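Local coordinates for microcin B17-processing protein McbB (PDB 6GRH) that is required to process the inactive microcin B17 precursor, McbA, into the active antibiotic peptide, at residues V183-P186 / D187-T190; E212-W215 / A216-L219. All blocks are in the same frame, centred on the assembly; numbering follows the deposited sequence.

Contact 1 (V183-P186 / D187-T190)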
ATOM      1  N   VAL B 183      -5.921   9.870  16.913  1.00 22.74           N
ATOM      2  CA  VAL B 183      -5.787  10.540  18.179  1.00 23.27           C
ATOM      3  C   VAL B 183      -4.317  10.843  18.379  1.00 23.29           C
ATOM      4  O   VAL B 183      -3.487   9.942  18.313  1.00 24.60           O
ATOM      5  CB  VAL B 183      -6.281   9.669  19.338  1.00 23.90           C
ATOM      6  CG1 VAL B 183      -6.034  10.401  20.658  1.00 24.66           C
ATOM      7  CG2 VAL B 183      -7.757   9.353  19.190  1.00 24.11           C
ATOM      8  N   TYR B 184      -4.007  12.115  18.580  1.00 22.93           N
ATOM      9  CA  TYR B 184      -2.700  12.578  19.006  1.00 23.01           C
ATOM     10  C   TYR B 184      -2.580  12.676  20.529  1.00 23.64           C
ATOM     11  O   TYR B 184      -3.117  13.595  21.148  1.00 23.81           O
ATOM     12  CB  TYR B 184      -2.398  13.944  18.366  1.00 23.16           C
ATOM     13  CG  TYR B 184      -1.091  14.538  18.817  1.00 24.18           C
ATOM     14  CD1 TYR B 184       0.065  13.748  18.974  1.00 24.73           C
ATOM     15  CD2 TYR B 184      -0.993  15.894  19.091  1.00 25.16           C
ATOM     16  CE1 TYR B 184       1.266  14.300  19.420  1.00 25.71           C
ATOM     17  CE2 TYR B 184       0.193  16.462  19.530  1.00 26.06           C
ATOM     18  CZ  TYR B 184       1.314  15.678  19.690  1.00 26.31           C
ATOM     19  OH  TYR B 184       2.446  16.281  20.139  1.00 27.73           O
ATOM     20  N   SER B 185      -1.840  11.740  21.113  1.00 24.16           N
ATOM     21  CA  SER B 185      -1.612  11.663  22.548  1.00 25.25           C
ATOM     22  C   SER B 185      -0.116  11.716  22.786  1.00 26.20           C
ATOM     23  O   SER B 185       0.590  10.753  22.455  1.00 26.45           O
ATOM     24  CB  SER B 185      -2.166  10.369  23.111  1.00 25.06           C
ATOM     25  OG  SER B 185      -1.685  10.128  24.433  1.00 25.72           O
ATOM     26  N   PRO B 186       0.384  12.837  23.353  1.00 26.96           N
ATOM     27  CA  PRO B 186       1.799  12.844  23.674  1.00 27.98           C
ATOM     28  C   PRO B 186       2.211  11.735  24.632  1.00 28.98           C
ATOM     29  O   PRO B 186       3.268  11.132  24.432  1.00 29.87           O
ATOM     30  CB  PRO B 186       2.012  14.229  24.281  1.00 28.70           C
ATOM     31  CG  PRO B 186       0.952  15.072  23.646  1.00 27.77           C
ATOM     32  CD  PRO B 186      -0.205  14.182  23.418  1.00 26.79           C
ATOM     33  N   ASP B 187       1.404  11.450  25.646  1.00 29.36           N
ATOM     34  CA  ASP B 187       1.672  10.352  26.570  1.00 30.79           C
ATOM     35  C   ASP B 187       1.869   9.018  25.827  1.00 30.08           C
ATOM     36  O   ASP B 187       2.772   8.277  26.163  1.00 31.30           O
ATOM     37  CB  ASP B 187       0.533  10.161  27.576  1.00 31.85           C
ATOM     38  CG  ASP B 187       0.537  11.191  28.700  1.00 33.90           C
ATOM     39  OD1 ASP B 187       1.552  11.893  28.893  1.00 34.94           O
ATOM     40  OD2 ASP B 187      -0.510  11.266  29.412  1.00 35.87           O
ATOM     41  N   LEU B 188       1.029   8.735  24.838  1.00 28.82           N
ATOM     42  CA  LEU B 188       1.088   7.461  24.074  1.00 28.38           C
ATOM     43  C   LEU B 188       2.024   7.432  22.850  1.00 28.36           C
ATOM     44  O   LEU B 188       2.208   6.370  22.239  1.00 27.70           O
ATOM     45  CB  LEU B 188      -0.320   7.044  23.665  1.00 27.36           C
ATOM     46  CG  LEU B 188      -1.285   6.741  24.811  1.00 27.98           C
ATOM     47  CD1 LEU B 188      -2.681   6.528  24.262  1.00 27.48           C
ATOM     48  CD2 LEU B 188      -0.885   5.530  25.654  1.00 28.90           C
ATOM     49  N   GLY B 189       2.560   8.594  22.491  1.00 28.41           N
ATOM     50  CA  GLY B 189       3.542   8.750  21.418  1.00 28.88           C
ATOM     51  C   GLY B 189       3.000   8.615  19.997  1.00 27.96           C
ATOM     52  O   GLY B 189       3.752   8.246  19.096  1.00 27.21           O
ATOM     53  N   THR B 190       1.708   8.908  19.800  1.00 27.18           N
ATOM     54  CA  THR B 190       1.044   8.737  18.505  1.00 26.51           C
ATOM     55  C   THR B 190       1.225   9.980  17.607  1.00 26.18           C
ATOM     56  O   THR B 190       1.481  11.075  18.123  1.00 25.97           O
ATOM     57  CB  THR B 190      -0.465   8.472  18.656  1.00 25.72           C
ATOM     58  OG1 THR B 190      -1.071   9.518  19.402  1.00 25.98           O
ATOM     59  CG2 THR B 190      -0.728   7.153  19.361  1.00 26.06           C
TER
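The ring of Tyr184 has Thr190 O at its edge, near the ring plane and 3.1 Å from CD1, while CD of Pro186 lies above the centre of one face. Another ring, that of Tyr157, meets it with the planes inclined at about 55°, and the phenolic OH is hydrogen-bonded to Glu161. Across the loop, Thr190 OG1 bridges two backbone groups: it donates to Val183 O at 2.7 Å and accepts a nearly straight bond from Ser185 N at 2.9 Å. A chi1 of 56°, with OG1 between the backbone N and the carbonyl carbon of its own residue, aims the hydroxyl at both. Ser185 OG, anti to the backbone N (chi1 166°), accepts from Leu188 N at 3.1 Å; the Leu188 side chain closes over this oxygen, CG coming to 3.4 Å. Gly189 N reaches Pro186 O from above the carbonyl plane, at 3.3 Å, and also makes a weak bond to Ser185 O. That same Ser185 O receives a second weak bond from Thr190 N. The turn also meets McbC, whose Lys245, Ser241 and Gln251 hydrogen-bond to the backbone oxygens of Pro186, Leu188 and Gly189. With the weak 6→1 bond from Thr190 N to Ser185 O, the 5→2 bond from Gly189 N and positive phi at Gly189, the stretch forms a Schellman loop, which leads into the zinc site where Tyr184 touches the ligands Cys192 and Cys292.

Contact 2 (E212-W215 / A216-L219). With EDO (1,2-ethanediol), chain I.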
ATOM      1  N   GLU B 212       7.555  11.337  -0.710  1.00 49.94           N
ATOM      2  CA  GLU B 212       7.247  12.759  -0.958  1.00 51.11           C
ATOM      3  C   GLU B 212       8.491  13.667  -1.204  1.00 50.47           C
ATOM      4  O   GLU B 212       8.340  14.796  -1.688  1.00 51.96           O
ATOM      5  CB  GLU B 212       6.385  13.319   0.211  1.00 52.82           C
ATOM      6  CG  GLU B 212       7.082  13.883   1.469  1.00 55.36           C
ATOM      7  CD  GLU B 212       7.673  12.841   2.439  1.00 58.17           C
ATOM      8  OE1 GLU B 212       7.597  11.617   2.167  1.00 62.48           O
ATOM      9  OE2 GLU B 212       8.224  13.239   3.494  1.00 56.97           O
ATOM     10  N   MET B 213       9.696  13.201  -0.861  1.00 47.01           N
ATOM     11  CA  MET B 213      10.884  14.074  -0.872  1.00 44.27           C
ATOM     12  C   MET B 213      11.587  14.154  -2.232  1.00 41.70           C
ATOM     13  O   MET B 213      11.818  13.162  -2.893  1.00 43.22           O
ATOM     14  CB  MET B 213      11.872  13.675   0.233  1.00 45.12           C
ATOM     15  CG  MET B 213      11.374  13.987   1.643  1.00 45.40           C
ATOM     16  SD  MET B 213      11.280  15.761   2.011  1.00 46.92           S
ATOM     17  CE  MET B 213      10.398  15.754   3.571  1.00 46.42           C
ATOM     18  N   SER B 214      11.927  15.380  -2.611  1.00 37.76           N
ATOM     19  CA  SER B 214      12.683  15.723  -3.800  1.00 35.82           C
ATOM     20  C   SER B 214      13.192  17.160  -3.552  1.00 33.69           C
ATOM     21  O   SER B 214      12.731  17.812  -2.601  1.00 31.48           O
ATOM     22  CB  SER B 214      11.765  15.764  -4.993  1.00 36.23           C
ATOM     23  OG  SER B 214      10.829  16.812  -4.796  1.00 36.00           O
ATOM     24  N   TRP B 215      14.064  17.661  -4.418  1.00 32.65           N
ATOM     25  CA  TRP B 215      14.545  19.039  -4.237  1.00 32.49           C
ATOM     26  C   TRP B 215      13.420  20.084  -4.264  1.00 32.10           C
ATOM     27  O   TRP B 215      13.494  21.054  -3.533  1.00 31.34           O
ATOM     28  CB  TRP B 215      15.736  19.386  -5.122  1.00 32.82           C
ATOM     29  CG  TRP B 215      16.979  18.960  -4.398  1.00 32.68           C
ATOM     30  CD1 TRP B 215      17.687  17.808  -4.564  1.00 32.76           C
ATOM     31  CD2 TRP B 215      17.585  19.655  -3.303  1.00 32.28           C
ATOM     32  NE1 TRP B 215      18.734  17.767  -3.672  1.00 32.95           N
ATOM     33  CE2 TRP B 215      18.684  18.888  -2.876  1.00 32.63           C
ATOM     34  CE3 TRP B 215      17.311  20.868  -2.663  1.00 32.05           C
ATOM     35  CZ2 TRP B 215      19.517  19.287  -1.822  1.00 32.84           C
ATOM     36  CZ3 TRP B 215      18.141  21.274  -1.603  1.00 32.25           C
ATOM     37  CH2 TRP B 215      19.229  20.472  -1.193  1.00 32.69           C
ATOM     38  N   ALA B 216      12.375  19.860  -5.055  1.00 32.17           N
ATOM     39  CA  ALA B 216      11.243  20.798  -5.057  1.00 32.84           C
ATOM     40  C   ALA B 216      10.615  20.884  -3.665  1.00 32.61           C
ATOM     41  O   ALA B 216      10.305  21.966  -3.180  1.00 32.78           O
ATOM     42  CB  ALA B 216      10.214  20.397  -6.098  1.00 33.34           C
ATOM     43  N   ASN B 217      10.500  19.747  -2.994  1.00 32.13           N
ATOM     44  CA  ASN B 217       9.944  19.743  -1.650  1.00 32.06           C
ATOM     45  C   ASN B 217      10.891  20.309  -0.602  1.00 30.73           C
ATOM     46  O   ASN B 217      10.454  21.017   0.304  1.00 29.49           O
ATOM     47  CB  ASN B 217       9.492  18.349  -1.278  1.00 33.47           C
ATOM     48  CG  ASN B 217       8.140  18.036  -1.834  1.00 35.99           C
ATOM     49  OD1 ASN B 217       7.130  18.584  -1.386  1.00 38.75           O
ATOM     50  ND2 ASN B 217       8.100  17.172  -2.809  1.00 38.38           N
ATOM     51  N   LEU B 218      12.177  20.019  -0.737  1.00 30.43           N
ATOM     52  CA  LEU B 218      13.188  20.560   0.171  1.00 30.63           C
ATOM     53  C   LEU B 218      13.248  22.094   0.128  1.00 31.05           C
ATOM     54  O   LEU B 218      13.279  22.739   1.175  1.00 30.60           O
ATOM     55  CB  LEU B 218      14.572  19.958  -0.112  1.00 31.08           C
ATOM     56  CG  LEU B 218      14.706  18.458   0.204  1.00 30.63           C
ATOM     57  CD1 LEU B 218      16.088  17.986  -0.251  1.00 31.41           C
ATOM     58  CD2 LEU B 218      14.487  18.171   1.681  1.00 30.04           C
ATOM     59  N   LEU B 219      13.181  22.663  -1.067  1.00 31.73           N
ATOM     60  CA  LEU B 219      13.170  24.120  -1.196  1.00 33.24           C
ATOM     61  C   LEU B 219      11.927  24.751  -0.537  1.00 33.58           C
ATOM     62  O   LEU B 219      12.047  25.794   0.064  1.00 34.03           O
ATOM     63  CB  LEU B 219      13.307  24.576  -2.637  1.00 33.78           C
ATOM     64  CG  LEU B 219      14.640  24.219  -3.296  1.00 34.53           C
ATOM     65  CD1 LEU B 219      14.600  24.671  -4.748  1.00 35.39           C
ATOM     66  CD2 LEU B 219      15.846  24.828  -2.593  1.00 35.21           C
TER
HETATM   67  C1  EDO I 404       4.811  10.975   5.582  1.00 41.74           C
HETATM   68  O1  EDO I 404       3.960   9.836   5.618  1.00 39.53           O
HETATM   69  C2  EDO I 404       4.488  11.840   4.367  1.00 42.12           C
HETATM   70  O2  EDO I 404       4.982  11.224   3.178  1.00 42.89           O
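Two N-H groups of Asn217 converge on the hydroxyl oxygen of Ser214. The backbone N of Asn217 lies 3.5 Å from Ser214 OG and the side-chain ND2 of Asn217 lies 3.4 Å from it; both bonds are weak, although the first is nearly straight at 162°. With chi1 of 64°, OG sits between the backbone N and the carbonyl carbon of Ser214, which sets it beside the N-H of Asn217. Asn217 ND2 also comes close to Glu212 O, but the angle there is too poor for a hydrogen bond. The bond from Asn217 N makes Ser214 the N-cap of helix 215-220, and the regular pattern begins at once: Leu218 N bonds to Ser214 O at 2.9 Å and Leu219 N to Trp215 O at 3.0 Å. Just before the cap, Met213 meets Leu218 at about a right angle, SD against CD2 at 4.0 Å, the N' to N4 pairing of a hydrophobic staple. The other methyl of Leu218, CD1, stands over the six-membered ring of Trp215 in a CH-pi contact, 3.7 Å from the centroid and only 8° off the normal. Leu219 CD2 approaches the same indole at its edge, near the ring plane. Trp12 of the McbD chain stacks on Trp215; of that chain too, Val4 packs on Met213 and Trp215, Met16 on Leu218 and Phe59 on Leu219, while Pro283 of the second McbB subunit touches Trp215, Ala216 and Leu219. Glu212 turns its carboxylate elsewhere: OE2 is held by Trp287 NE1 and Gln288 NE2, and OE1 takes a weak 2.8 Å bond from O2 of a 1,2-ethanediol, probably a crystallisation additive, which Arg210 also binds.

Overall arrangement
Contact 1 comes first along the chain and closes before contact 2 opens; helix 193-204 lies between them. Their centres are 28 Å apart and their nearest atoms about 16 Å, so they do not touch. Contact 1 is in the loop from strand 177-180 of the mixed sheet to helix 193-204, about 16 Å from the centre of the chain, whereas contact 2 starts the short helix 215-220, about 35 Å out. The zinc ion is close to contact 1, about 6 Å from the side chain of Tyr184, and farther from contact 2, about 11 Å from that of Glu212. Contact 1 faces McbC, contact 2 McbD and the second McbB, so the two turns serve different subunit interfaces of the assembly.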